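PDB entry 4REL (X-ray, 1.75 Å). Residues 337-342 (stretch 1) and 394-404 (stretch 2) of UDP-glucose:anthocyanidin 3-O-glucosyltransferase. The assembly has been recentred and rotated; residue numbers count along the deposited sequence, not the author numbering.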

# COMPACT_ATOMS: atom_id res chain seq x y z
N VAL A 337 -11.27 7.03 -17.73
CA VAL A 337 -11.65 6.78 -16.33
C VAL A 337 -11.81 8.10 -15.58
O VAL A 337 -10.87 8.90 -15.51
CB VAL A 337 -10.62 5.88 -15.62
CG1 VAL A 337 -10.98 5.69 -14.13
CG2 VAL A 337 -10.54 4.53 -16.32
N GLY A 338 -13.00 8.33 -15.02
CA GLY A 338 -13.32 9.59 -14.39
C GLY A 338 -13.38 9.52 -12.88
O GLY A 338 -13.32 10.54 -12.20
N VAL A 339 -13.50 8.31 -12.34
CA VAL A 339 -13.50 8.15 -10.89
C VAL A 339 -13.05 6.73 -10.54
O VAL A 339 -13.32 5.79 -11.28
CB VAL A 339 -14.89 8.48 -10.27
CG1 VAL A 339 -15.93 7.43 -10.64
CG2 VAL A 339 -14.79 8.63 -8.75
N PHE A 340 -12.34 6.60 -9.41
CA PHE A 340 -11.86 5.33 -8.91
C PHE A 340 -12.57 5.09 -7.58
O PHE A 340 -12.43 5.88 -6.64
CB PHE A 340 -10.35 5.42 -8.69
CG PHE A 340 -9.71 4.18 -8.13
CD1 PHE A 340 -10.25 2.92 -8.34
CD2 PHE A 340 -8.55 4.28 -7.37
CE1 PHE A 340 -9.63 1.78 -7.83
CE2 PHE A 340 -7.93 3.15 -6.85
CZ PHE A 340 -8.48 1.90 -7.08
N VAL A 341 -13.36 4.03 -7.52
CA VAL A 341 -14.11 3.68 -6.31
C VAL A 341 -13.27 2.60 -5.64
O VAL A 341 -13.06 1.51 -6.19
CB VAL A 341 -15.49 3.16 -6.70
CG1 VAL A 341 -16.29 2.77 -5.45
CG2 VAL A 341 -16.22 4.22 -7.53
N THR A 342 -12.78 2.91 -4.44
CA THR A 342 -11.65 2.17 -3.89
C THR A 342 -11.75 1.97 -2.38
O THR A 342 -12.37 2.76 -1.67
CB THR A 342 -10.33 2.89 -4.21
OG1 THR A 342 -9.23 2.19 -3.61
CG2 THR A 342 -10.34 4.32 -3.68
N GLY A 394 -26.62 6.50 -1.53
CA GLY A 394 -25.44 7.26 -1.18
C GLY A 394 -24.36 7.18 -2.25
O GLY A 394 -23.75 8.19 -2.60
N PHE A 395 -24.13 5.98 -2.76
CA PHE A 395 -23.10 5.76 -3.77
C PHE A 395 -23.49 6.44 -5.09
O PHE A 395 -22.63 7.02 -5.77
CB PHE A 395 -22.87 4.25 -3.93
CG PHE A 395 -21.74 3.88 -4.85
CD1 PHE A 395 -20.68 4.75 -5.10
CD2 PHE A 395 -21.73 2.64 -5.47
CE1 PHE A 395 -19.66 4.39 -5.95
CE2 PHE A 395 -20.71 2.27 -6.32
CZ PHE A 395 -19.67 3.14 -6.56
N VAL A 396 -24.77 6.38 -5.46
CA VAL A 396 -25.24 7.09 -6.65
C VAL A 396 -24.92 8.58 -6.52
O VAL A 396 -24.46 9.20 -7.47
CB VAL A 396 -26.76 6.89 -6.89
CG1 VAL A 396 -27.29 7.91 -7.88
CG2 VAL A 396 -27.04 5.49 -7.39
N LYS A 397 -25.17 9.14 -5.34
CA LYS A 397 -24.88 10.56 -5.12
C LYS A 397 -23.39 10.85 -5.28
O LYS A 397 -23.03 11.83 -5.92
CB LYS A 397 -25.40 11.04 -3.76
CG LYS A 397 -26.93 11.11 -3.71
CD LYS A 397 -27.44 11.50 -2.33
CE LYS A 397 -28.97 11.45 -2.28
NZ LYS A 397 -29.52 11.89 -0.97
N SER A 398 -22.53 9.99 -4.73
CA SER A 398 -21.08 10.20 -4.84
C SER A 398 -20.62 10.10 -6.29
O SER A 398 -19.75 10.87 -6.73
CB SER A 398 -20.31 9.22 -3.97
OG SER A 398 -20.60 9.46 -2.59
N LEU A 399 -21.18 9.14 -7.03
CA LEU A 399 -20.84 8.96 -8.44
C LEU A 399 -21.21 10.20 -9.23
O LEU A 399 -20.43 10.67 -10.05
CB LEU A 399 -21.54 7.73 -9.02
CG LEU A 399 -20.98 6.37 -8.59
CD1 LEU A 399 -21.96 5.25 -8.92
CD2 LEU A 399 -19.68 6.13 -9.31
N ASN A 400 -22.40 10.75 -8.97
CA ASN A 400 -22.81 11.95 -9.70
C ASN A 400 -21.95 13.16 -9.37
O ASN A 400 -21.58 13.94 -10.26
CB ASN A 400 -24.28 12.27 -9.44
CG ASN A 400 -25.20 11.49 -10.35
OD1 ASN A 400 -25.47 11.89 -11.49
ND2 ASN A 400 -25.70 10.36 -9.86
N LEU A 401 -21.63 13.32 -8.09
CA LEU A 401 -20.83 14.44 -7.62
C LEU A 401 -19.51 14.51 -8.37
O LEU A 401 -19.17 15.55 -8.95
CB LEU A 401 -20.56 14.32 -6.12
CG LEU A 401 -19.59 15.35 -5.54
CD1 LEU A 401 -20.17 16.74 -5.69
CD2 LEU A 401 -19.30 15.04 -4.09
N ILE A 402 -18.77 13.40 -8.39
CA ILE A 402 -17.44 13.38 -9.00
C ILE A 402 -17.49 13.34 -10.53
O ILE A 402 -16.73 14.06 -11.19
CB ILE A 402 -16.62 12.17 -8.50
CG1 ILE A 402 -16.51 12.18 -6.96
CG2 ILE A 402 -15.25 12.13 -9.17
CD1 ILE A 402 -15.82 13.41 -6.39
N LEU A 403 -18.35 12.52 -11.11
CA LEU A 403 -18.33 12.34 -12.57
C LEU A 403 -18.94 13.49 -13.38
O LEU A 403 -18.41 13.83 -14.44
CB LEU A 403 -19.00 11.03 -12.98
CG LEU A 403 -18.17 9.78 -12.71
CD1 LEU A 403 -19.02 8.53 -12.98
CD2 LEU A 403 -16.93 9.80 -13.60
N VAL A 404 -20.04 14.07 -12.91
CA VAL A 404 -20.80 15.00 -13.76
C VAL A 404 -21.17 16.36 -13.16
O VAL A 404 -21.30 17.33 -13.90
CB VAL A 404 -22.09 14.34 -14.35
CG1 VAL A 404 -21.75 13.15 -15.23
CG2 VAL A 404 -23.05 13.93 -13.24

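The most telling position in this contact has no side chain. Gly338 sits where strand 337-342 comes nearest the helix, its CA 6.0 Å from the CA of Leu403, and a CB built there with ideal geometry would point toward the helix and land 2.6 Å from Leu403 CD2, a clash. The space is instead filled from the other side: Leu403 leaves its backbone sideways, but with chi1 m and chi2 t its end comes nearer, and CD2 rests 3.6 Å from Gly338 C. Leucine thus packs directly on strand backbone. Gly338 O also lies 3.9 Å from Ile402 CG2, a contact between a carbonyl and a methyl group.

Beyond the glycine, the strand follows a simple alternation. Val339 and Val341 direct their CA-to-CB bonds toward the helix, whereas Phe340, between them, does not reach it. Two valines therefore supply all the side-chain contact from the strand, and they meet one helical face, formed by Phe395, Leu399, Ile402 and Leu403. The spacing, four residues from Phe395 to Leu399 and then three or four to Ile402 and Leu403, is that of successive helical turns.

Val339 is the hub, with the largest covered area of any residue here. Its two methyls divide between partners: CG2 meets Ile402 CG2 at 3.6 Å, while CG1 lies 3.9 Å from Leu403 CG and 4.2 Å from Leu399 CD2. Ile402 points its CA-to-CB bond toward the strand although the end of its side chain leads away, so its branch methyl CG2 makes the contact and CD1 extends elsewhere. Leu399 bridges the two valines, since the same CD2 that touches Val339 is also 4.3 Å from Val341 CG2. Val341 CG1 then approaches Phe395 CZ at 3.6 Å, obliquely to the ring. Phe395, like Leu399 and Leu403, starts sideways and brings its end nearer, so these three longer side chains reach across to the valines, and Leu403 to the glycine as well.

The N-to-C directions of strand and helix differ by 143°, so the pairing runs roughly in reverse: Gly338 meets the end of the helix and Val341 an earlier turn. The axes approach to 8.3 Å.

No hydrogen bond crosses the interface; the contact is one of apolar packing, burying 283 Å² in total. Within the helix, backbone bonds such as Leu399 N to Phe395 O, 2.9 Å, join one turn to the next, and on a surface out of reach of the strand Asn400 ND2 donates to Val396 O at 2.9 Å.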